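Local coordinates for protein nitroreductase (Bacteroides fragilis NCTC 9343, PDB 3EK3) that binds flavin mononucleotide and, as a member of the nitroreductase family, probably catalyses NAD(P)H-linked oxidoreduction of nitrogenous compounds, at residues C141-P144 and E145-A148. Residues are numbered along the deposited sequence; the frame is centred on the assembly and turned at random.
Sequences CDDP and EVRA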
ATOM      1  N   CYS A 141     -10.924  12.479  10.775  1.00 11.70           N
ATOM      2  CA  CYS A 141     -11.022  11.549  11.903  1.00 12.39           C
ATOM      3  C   CYS A 141     -10.818  12.164  13.297  1.00 11.38           C
ATOM      4  O   CYS A 141     -11.260  11.580  14.276  1.00 13.98           O
ATOM      5  CB  CYS A 141     -10.110  10.328  11.707  1.00 15.27           C
ATOM      6  SG  CYS A 141      -8.322  10.685  11.684  1.00 12.76           S
ATOM      7  N   ASP A 142     -10.171  13.320  13.383  1.00 12.52           N
ATOM      8  CA  ASP A 142     -10.006  14.000  14.654  1.00 12.52           C
ATOM      9  C   ASP A 142     -11.022  15.105  14.877  1.00 12.43           C
ATOM     10  O   ASP A 142     -10.995  15.769  15.921  1.00 11.72           O
ATOM     11  CB  ASP A 142      -8.580  14.531  14.799  1.00 15.22           C
ATOM     12  CG  ASP A 142      -7.562  13.408  15.057  1.00 17.14           C
ATOM     13  OD1 ASP A 142      -7.963  12.323  15.541  1.00 14.28           O
ATOM     14  OD2 ASP A 142      -6.368  13.612  14.782  1.00 20.53           O
ATOM     15  N   ASP A 143     -11.952  15.311  13.948  1.00 12.77           N
ATOM     16  CA  ASP A 143     -13.082  16.190  14.252  1.00 11.70           C
ATOM     17  C   ASP A 143     -13.834  15.551  15.425  1.00 11.54           C
ATOM     18  O   ASP A 143     -14.053  14.348  15.452  1.00 13.47           O
ATOM     19  CB  ASP A 143     -13.997  16.362  13.029  1.00 13.54           C
ATOM     20  CG  ASP A 143     -15.305  17.047  13.361  1.00  9.20           C
ATOM     21  OD1 ASP A 143     -16.258  16.373  13.778  1.00 14.57           O
ATOM     22  OD2 ASP A 143     -15.379  18.285  13.197  1.00 17.14           O
ATOM     23  N   PRO A 144     -14.186  16.343  16.429  1.00 12.01           N
ATOM     24  CA  PRO A 144     -14.796  15.780  17.637  1.00 13.72           C
ATOM     25  C   PRO A 144     -16.004  14.881  17.388  1.00 14.59           C
ATOM     26  O   PRO A 144     -16.089  13.793  17.969  1.00 13.33           O
ATOM     27  CB  PRO A 144     -15.202  17.017  18.425  1.00 15.91           C
ATOM     28  CG  PRO A 144     -14.214  18.078  17.966  1.00 16.44           C
ATOM     29  CD  PRO A 144     -13.966  17.800  16.532  1.00 15.75           C
ATOM     30  N   GLU A 145     -16.939  15.305  16.530  1.00 14.65           N
ATOM     31  CA  GLU A 145     -18.103  14.469  16.273  1.00 13.12           C
ATOM     32  C   GLU A 145     -17.778  13.232  15.442  1.00 13.55           C
ATOM     33  O   GLU A 145     -18.300  12.150  15.729  1.00 11.39           O
ATOM     34  CB  GLU A 145     -19.256  15.264  15.657  1.00 15.19           C
ATOM     35  CG  GLU A 145     -19.854  16.325  16.610  1.00 17.24           C
ATOM     36  CD  GLU A 145     -19.004  17.600  16.689  1.00 32.92           C
ATOM     37  OE1 GLU A 145     -18.419  18.019  15.656  1.00 38.00           O
ATOM     38  OE2 GLU A 145     -18.913  18.188  17.795  1.00 40.01           O
ATOM     39  N   VAL A 146     -16.895  13.363  14.450  1.00 12.11           N
ATOM     40  CA  VAL A 146     -16.468  12.197  13.683  1.00  9.42           C
ATOM     41  C   VAL A 146     -15.763  11.235  14.638  1.00 11.15           C
ATOM     42  O   VAL A 146     -16.064  10.043  14.687  1.00 12.50           O
ATOM     43  CB  VAL A 146     -15.545  12.605  12.503  1.00 11.03           C
ATOM     44  CG1 VAL A 146     -14.968  11.374  11.810  1.00  8.19           C
ATOM     45  CG2 VAL A 146     -16.307  13.556  11.490  1.00  9.36           C
ATOM     46  N   ARG A 147     -14.851  11.766  15.452  1.00 11.58           N
ATOM     47  CA  ARG A 147     -14.077  10.891  16.348  1.00 10.21           C
ATOM     48  C   ARG A 147     -14.975  10.139  17.332  1.00 11.36           C
ATOM     49  O   ARG A 147     -14.789   8.945  17.582  1.00 11.09           O
ATOM     50  CB  ARG A 147     -12.997  11.701  17.090  1.00 10.16           C
ATOM     51  CG  ARG A 147     -12.156  10.843  18.093  1.00  9.84           C
ATOM     52  CD  ARG A 147     -11.575   9.576  17.517  1.00 11.18           C
ATOM     53  NE  ARG A 147     -10.580   9.866  16.479  1.00 12.41           N
ATOM     54  CZ  ARG A 147      -9.606   9.043  16.106  1.00 11.22           C
ATOM     55  NH1 ARG A 147      -9.491   7.856  16.641  1.00 15.83           N
ATOM     56  NH2 ARG A 147      -8.731   9.442  15.184  1.00 10.52           N
ATOM     57  N   ALA A 148     -15.941  10.842  17.913  1.00 11.61           N
ATOM     58  CA  ALA A 148     -16.877  10.184  18.801  1.00 13.08           C
ATOM     59  C   ALA A 148     -17.573   9.020  18.104  1.00 13.81           C
ATOM     60  O   ALA A 148     -17.769   7.953  18.700  1.00 13.20           O
ATOM     61  CB  ALA A 148     -17.892  11.205  19.368  1.00 11.84           C
TER
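Arg147 leaves the helix with CG opposite its backbone N (chi1 178°), then bends at chi2 and chi3, and this folded chain carries the guanidinium back alongside Asp142 and to the Cys141 carbonyl. Asp143 likewise sets its carboxylate on the far side from its backbone N (chi1 169°), which turns OD1 over the first turn of the helix. There Asp143 OD1 accepts from Val146 N at 3.1 Å in a nearly straight bond, through its anti lone pair, and more weakly from Glu145 N at 3.0 Å. This is a classical N-cap: Asp143 stands just before helix 144-153, and its short carboxylate satisfies amides that have no preceding helical carbonyl. Its negative charge should also suit the helix dipole. Proline fits the first helical position, since its ring fixes phi and an NH is not needed there. Asp143 O opens the regular pattern by accepting from Arg147 N at 2.7 Å, and Pro144 O continues it with Ala148 N. Glu145, bent at chi2, brings OE1 within 3.3 Å of Asp143 OD1, an approach of like charges that Lys73 probably eases by salt-bridging both carboxylates. On the inner side, Val146 lays CG2 against CB of Asp143 and CG1 near CA of Cys141, a branched apolar filler that also meets Ala70 of helix 57-72. The long Arg147 reaches back across the loop after strand 130-134: its NE donates to Cys141 O at 2.9 Å, and its NH2 forms a salt bridge with Asp142 OD1 at 3.0 Å, the hydrogen bond weak. The carboxylate and guanidinium planes are inclined by 28°. NH2 also donates to the His159 carbonyl, and Asp142 OD2 pairs with Lys160 at the start of strand 160-168.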